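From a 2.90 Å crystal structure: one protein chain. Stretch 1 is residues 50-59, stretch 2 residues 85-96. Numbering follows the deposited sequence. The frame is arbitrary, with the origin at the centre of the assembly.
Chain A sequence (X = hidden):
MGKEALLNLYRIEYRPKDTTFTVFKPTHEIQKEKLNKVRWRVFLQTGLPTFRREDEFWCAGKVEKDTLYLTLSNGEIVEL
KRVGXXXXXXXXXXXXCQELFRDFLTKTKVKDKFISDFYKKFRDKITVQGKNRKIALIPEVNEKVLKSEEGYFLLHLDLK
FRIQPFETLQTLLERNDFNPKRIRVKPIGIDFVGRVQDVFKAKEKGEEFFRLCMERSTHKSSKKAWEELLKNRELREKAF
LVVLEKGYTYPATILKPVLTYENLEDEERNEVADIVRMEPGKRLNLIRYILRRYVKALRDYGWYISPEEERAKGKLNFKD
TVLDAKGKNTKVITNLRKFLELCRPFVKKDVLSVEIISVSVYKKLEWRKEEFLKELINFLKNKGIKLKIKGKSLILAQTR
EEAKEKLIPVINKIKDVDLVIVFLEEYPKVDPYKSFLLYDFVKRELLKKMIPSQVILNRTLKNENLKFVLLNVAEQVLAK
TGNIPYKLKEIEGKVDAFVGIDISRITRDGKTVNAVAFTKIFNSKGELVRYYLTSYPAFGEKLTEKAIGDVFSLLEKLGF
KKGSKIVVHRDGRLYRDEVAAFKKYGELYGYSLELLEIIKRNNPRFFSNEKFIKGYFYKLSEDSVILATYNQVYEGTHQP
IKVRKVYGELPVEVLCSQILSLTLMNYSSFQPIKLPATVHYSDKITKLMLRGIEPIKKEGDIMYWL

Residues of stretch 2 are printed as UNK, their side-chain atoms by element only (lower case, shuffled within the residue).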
# COMPACT_ATOMS: atom_id res chain seq x y z
N THR A 50 4.83 13.41 25.96
CA THR A 50 3.52 13.04 26.44
C THR A 50 2.99 11.76 25.85
O THR A 50 3.33 11.39 24.74
CB THR A 50 2.51 14.21 26.11
OG1 THR A 50 2.98 15.43 26.69
CG2 THR A 50 1.08 13.94 26.60
N PHE A 51 2.19 11.05 26.65
CA PHE A 51 1.50 9.87 26.18
C PHE A 51 0.05 9.91 26.66
O PHE A 51 -0.27 10.58 27.65
CB PHE A 51 2.24 8.54 26.49
CG PHE A 51 2.18 8.08 27.93
CD1 PHE A 51 1.08 7.33 28.41
CD2 PHE A 51 3.26 8.32 28.79
CE1 PHE A 51 1.05 6.82 29.72
CE2 PHE A 51 3.25 7.81 30.11
CZ PHE A 51 2.13 7.06 30.58
N ARG A 52 -0.81 9.19 25.95
CA ARG A 52 -2.24 9.13 26.25
C ARG A 52 -2.64 7.79 26.89
O ARG A 52 -2.63 6.75 26.23
CB ARG A 52 -3.02 9.36 24.94
CG ARG A 52 -4.48 9.78 25.08
CD ARG A 52 -5.28 9.37 23.86
NE ARG A 52 -5.79 8.01 24.01
CZ ARG A 52 -5.74 7.06 23.09
NH1 ARG A 52 -5.20 7.29 21.90
NH2 ARG A 52 -6.20 5.84 23.37
N ARG A 53 -3.00 7.84 28.18
CA ARG A 53 -3.46 6.67 28.94
C ARG A 53 -4.97 6.87 29.04
O ARG A 53 -5.45 7.62 29.89
CB ARG A 53 -2.82 6.64 30.33
CG ARG A 53 -2.45 5.24 30.85
CD ARG A 53 -1.62 5.27 32.16
NE ARG A 53 -0.26 4.73 32.00
CZ ARG A 53 0.55 4.39 33.00
NH1 ARG A 53 0.17 4.51 34.27
NH2 ARG A 53 1.74 3.89 32.73
N GLU A 54 -5.70 6.26 28.10
CA GLU A 54 -7.17 6.36 27.97
C GLU A 54 -7.68 7.82 27.89
O GLU A 54 -7.70 8.39 26.80
CB GLU A 54 -7.92 5.53 29.05
CG GLU A 54 -7.64 3.99 29.09
CD GLU A 54 -8.33 3.14 28.01
OE1 GLU A 54 -9.40 3.54 27.49
OE2 GLU A 54 -7.80 2.05 27.69
N ASP A 55 -7.98 8.43 29.04
CA ASP A 55 -8.48 9.82 29.09
C ASP A 55 -7.48 10.81 29.64
O ASP A 55 -7.59 12.01 29.42
CB ASP A 55 -9.73 9.90 29.96
CG ASP A 55 -11.02 9.71 29.19
OD1 ASP A 55 -11.02 9.86 27.94
OD2 ASP A 55 -12.06 9.43 29.85
N GLU A 56 -6.56 10.27 30.43
CA GLU A 56 -5.54 11.04 31.11
C GLU A 56 -4.30 11.25 30.23
O GLU A 56 -3.80 10.30 29.65
CB GLU A 56 -5.16 10.30 32.41
CG GLU A 56 -6.34 10.04 33.41
CD GLU A 56 -5.99 9.13 34.62
OE1 GLU A 56 -4.82 8.74 34.79
OE2 GLU A 56 -6.92 8.82 35.41
N PHE A 57 -3.81 12.48 30.14
CA PHE A 57 -2.63 12.81 29.34
C PHE A 57 -1.41 12.95 30.24
O PHE A 57 -1.14 14.01 30.82
CB PHE A 57 -2.84 14.09 28.53
CG PHE A 57 -3.90 13.97 27.48
CD1 PHE A 57 -5.26 13.98 27.83
CD2 PHE A 57 -3.55 13.82 26.13
CE1 PHE A 57 -6.27 13.83 26.86
CE2 PHE A 57 -4.54 13.67 25.14
CZ PHE A 57 -5.91 13.67 25.51
N TRP A 58 -0.62 11.88 30.29
CA TRP A 58 0.59 11.81 31.11
C TRP A 58 1.79 12.51 30.47
O TRP A 58 2.17 12.19 29.36
CB TRP A 58 0.92 10.35 31.40
CG TRP A 58 -0.08 9.58 32.29
CD1 TRP A 58 -1.42 9.45 32.10
CD2 TRP A 58 0.22 8.90 33.53
NE1 TRP A 58 -1.98 8.74 33.14
CE2 TRP A 58 -1.00 8.39 34.03
CE3 TRP A 58 1.42 8.67 34.26
CZ2 TRP A 58 -1.08 7.67 35.25
CZ3 TRP A 58 1.35 7.94 35.49
CH2 TRP A 58 0.10 7.46 35.97
N CYS A 59 2.41 13.44 31.19
CA CYS A 59 3.56 14.18 30.69
C CYS A 59 4.84 13.91 31.47
O CYS A 59 4.84 13.97 32.68
CB CYS A 59 3.25 15.66 30.68
SG CYS A 59 1.76 16.02 29.78
N UNK A 85 0.13 15.37 39.55
CA UNK A 85 0.95 14.15 39.71
C UNK A 85 0.51 12.71 40.01
O UNK A 85 -0.51 12.45 40.65
c UNK A 85 3.82 16.30 40.97
o UNK A 85 3.89 17.50 40.61
c UNK A 85 2.12 14.47 40.64
o UNK A 85 4.24 15.88 42.07
c UNK A 85 3.19 15.32 40.00
N UNK A 86 1.39 11.80 39.55
CA UNK A 86 1.33 10.34 39.69
C UNK A 86 2.67 9.78 39.16
O UNK A 86 3.27 10.36 38.25
c UNK A 86 0.15 9.72 38.93
c UNK A 86 -1.90 8.22 39.13
o UNK A 86 -1.58 7.01 39.21
o UNK A 86 -2.92 8.61 38.51
c UNK A 86 -1.00 9.22 39.83
N UNK A 87 3.15 8.69 39.76
CA UNK A 87 4.42 8.06 39.39
C UNK A 87 4.25 6.86 38.48
O UNK A 87 3.53 5.90 38.79
c UNK A 87 5.22 7.68 40.64
c UNK A 87 6.97 9.09 41.85
c UNK A 87 5.49 8.86 41.59
o UNK A 87 7.62 8.23 42.50
o UNK A 87 7.48 10.14 41.41
N UNK A 88 4.98 6.92 37.36
CA UNK A 88 5.01 5.95 36.26
C UNK A 88 5.59 4.53 36.49
O UNK A 88 6.77 4.38 36.82
c UNK A 88 5.87 5.82 33.83
c UNK A 88 6.24 4.37 31.44
c UNK A 88 7.14 5.32 33.48
c UNK A 88 4.97 4.86 31.79
c UNK A 88 5.71 6.65 35.08
c UNK A 88 4.79 5.58 32.98
c UNK A 88 7.33 4.59 32.29
N UNK A 89 4.79 3.51 36.20
CA UNK A 89 5.21 2.12 36.37
C UNK A 89 5.06 1.27 35.10
O UNK A 89 4.27 0.30 35.07
n UNK A 89 6.81 1.55 40.80
c UNK A 89 4.42 1.47 37.52
c UNK A 89 6.21 0.38 40.61
n UNK A 89 6.91 -0.73 40.75
c UNK A 89 4.44 2.27 38.83
n UNK A 89 4.93 0.31 40.25
c UNK A 89 4.04 1.45 40.03
N UNK A 90 5.85 1.61 34.06
CA UNK A 90 5.80 0.90 32.77
C UNK A 90 4.62 1.28 31.89
O UNK A 90 3.76 2.05 32.32
N UNK A 91 4.57 0.76 30.66
CA UNK A 91 3.47 1.08 29.74
C UNK A 91 2.44 -0.02 29.69
O UNK A 91 2.72 -1.17 30.03
c UNK A 91 6.43 1.80 28.18
c UNK A 91 7.24 4.10 27.80
c UNK A 91 3.96 1.28 28.31
c UNK A 91 5.09 2.25 28.16
c UNK A 91 7.51 2.72 28.00
c UNK A 91 5.90 4.56 27.78
c UNK A 91 4.83 3.62 27.96
N UNK A 92 1.26 0.33 29.17
CA UNK A 92 0.12 -0.59 29.00
C UNK A 92 -0.08 -0.93 27.51
O UNK A 92 -0.66 -1.97 27.15
o UNK A 92 -3.27 1.31 30.86
c UNK A 92 -2.25 1.20 31.55
c UNK A 92 -1.15 0.05 29.56
n UNK A 92 -2.20 1.56 32.84
c UNK A 92 -0.98 0.64 30.97
N UNK A 93 0.37 -0.01 26.65
CA UNK A 93 0.28 -0.14 25.21
C UNK A 93 1.62 0.20 24.55
O UNK A 93 2.47 0.93 25.08
o UNK A 93 -2.55 -0.57 25.35
n UNK A 93 -2.92 1.64 25.24
c UNK A 93 -0.76 0.83 24.62
c UNK A 93 -2.15 0.57 25.10
N UNK A 94 1.71 -0.28 23.31
CA UNK A 94 2.84 -0.07 22.42
C UNK A 94 2.69 1.37 21.95
O UNK A 94 3.69 2.06 21.68
c UNK A 94 2.40 -2.41 21.55
o UNK A 94 0.66 -2.92 20.00
o UNK A 94 0.27 -3.31 22.13
c UNK A 94 1.00 -2.89 21.20
c UNK A 94 2.70 -0.98 21.20
N UNK A 95 1.41 1.77 21.85
CA UNK A 95 0.98 3.09 21.42
C UNK A 95 1.58 4.15 22.32
O UNK A 95 2.22 5.08 21.83
c UNK A 95 -0.55 3.22 21.40
n UNK A 95 -2.47 6.16 23.77
n UNK A 95 -3.09 4.33 22.51
n UNK A 95 -3.58 4.44 24.75
c UNK A 95 -2.58 4.83 21.23
c UNK A 95 -3.03 4.97 23.68
c UNK A 95 -1.07 4.65 21.07
N UNK A 96 1.45 3.95 23.63
CA UNK A 96 1.97 4.89 24.63
C UNK A 96 3.48 5.00 24.53
O UNK A 96 4.01 6.13 24.51
o UNK A 96 0.66 3.77 28.51
o UNK A 96 -1.45 3.58 27.87
c UNK A 96 0.11 4.38 26.27
c UNK A 96 1.60 4.45 26.04
c UNK A 96 -0.25 3.87 27.65

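Stretch 1 is a β-hairpin, its two strands joined by a type II' turn from Arg53 to Glu56; stretch 2 runs past it from a short strand to the start of a helix. Position 85 carries three side-chain carbons, the third bearing two oxygens, and touches nothing on stretch 1; the terminal carboxylate on a chain of this length makes it Glu85. Position 86 has the same atoms, with its CA-to-CB bond pointing toward the hairpin and one oxygen 3.7 Å from Trp58 CH2. It is Glu86, and its OE2 lies 4.2 Å from Glu56 OE1, a proximity of like charges that adds no attraction.

At position 87 there are again three carbons and two terminal oxygens, but CB points away and only the backbone nears the indole, with the carbonyl carbon C of residue 87 lying 4.3 Å from Trp58 CZ3. This is Glu87. Position 88 shows one carbon followed by a six-carbon ring without a hydroxyl, which identifies Phe88. Its CE1 packs 3.8 Å from Phe51 CZ; the rings are oblique, with planes at 62°. Its CD1 also comes 3.5 Å from Arg53 NH2.

Position 89 has three carbons, a nitrogen and a carbon carrying two more nitrogens, a guanidinium whose end leads away from the hairpin: Arg89. Position 90 has no side-chain atoms and is Gly90; its positive phi of 78° suits glycine. The carbonyl Gly90 O is 2.8 Å from Arg53 NH2, but the angle is too poor for a hydrogen bond.

Position 91, one carbon and a six-carbon ring, is Phe91, which makes little contact with the hairpin. Position 92 has three carbons, the third with one oxygen and one nitrogen, so it is Gln92; NE2 lies over a face of the Arg53 guanidinium, 3.8 Å from Arg53 NE. Position 93 is one carbon shorter, two carbons ending in an oxygen and a nitrogen: Asn93, at the N-cap position but making no capping bond. Position 94, three carbons and two terminal oxygens, is Glu94, out of reach of stretch 1.

Position 95 ends in a carbon bearing two nitrogens beyond three carbons and a nitrogen, and it reaches a backbone oxygen of the hairpin. It is Arg95: NH1 and NH2 both donate to Arg52 O, at 2.5 and 2.9 Å. Position 96 has three carbons and two oxygens on the last, one of them 3.3 Å from Phe51 CE1. It is Glu96, and its OE1 forms a long salt bridge of 3.7 Å with Arg53 NE.

The contact therefore combines an aromatic patch, Phe51 against Phe88, with polar anchoring near the turn. Arg95 grips one carbonyl with two donors while its guanidinium lies flat on that of Arg52, the centres 3.5 Å apart and the planes at 12°. Stacking thus brings two like charges together, whereas Glu96 supplies a negative charge to Arg53 and, at longer range, to Arg95, whose NH2 is 3.9 Å from Glu96 OE2.

Stretch 2 (85-96) EEEFRGFQNERE
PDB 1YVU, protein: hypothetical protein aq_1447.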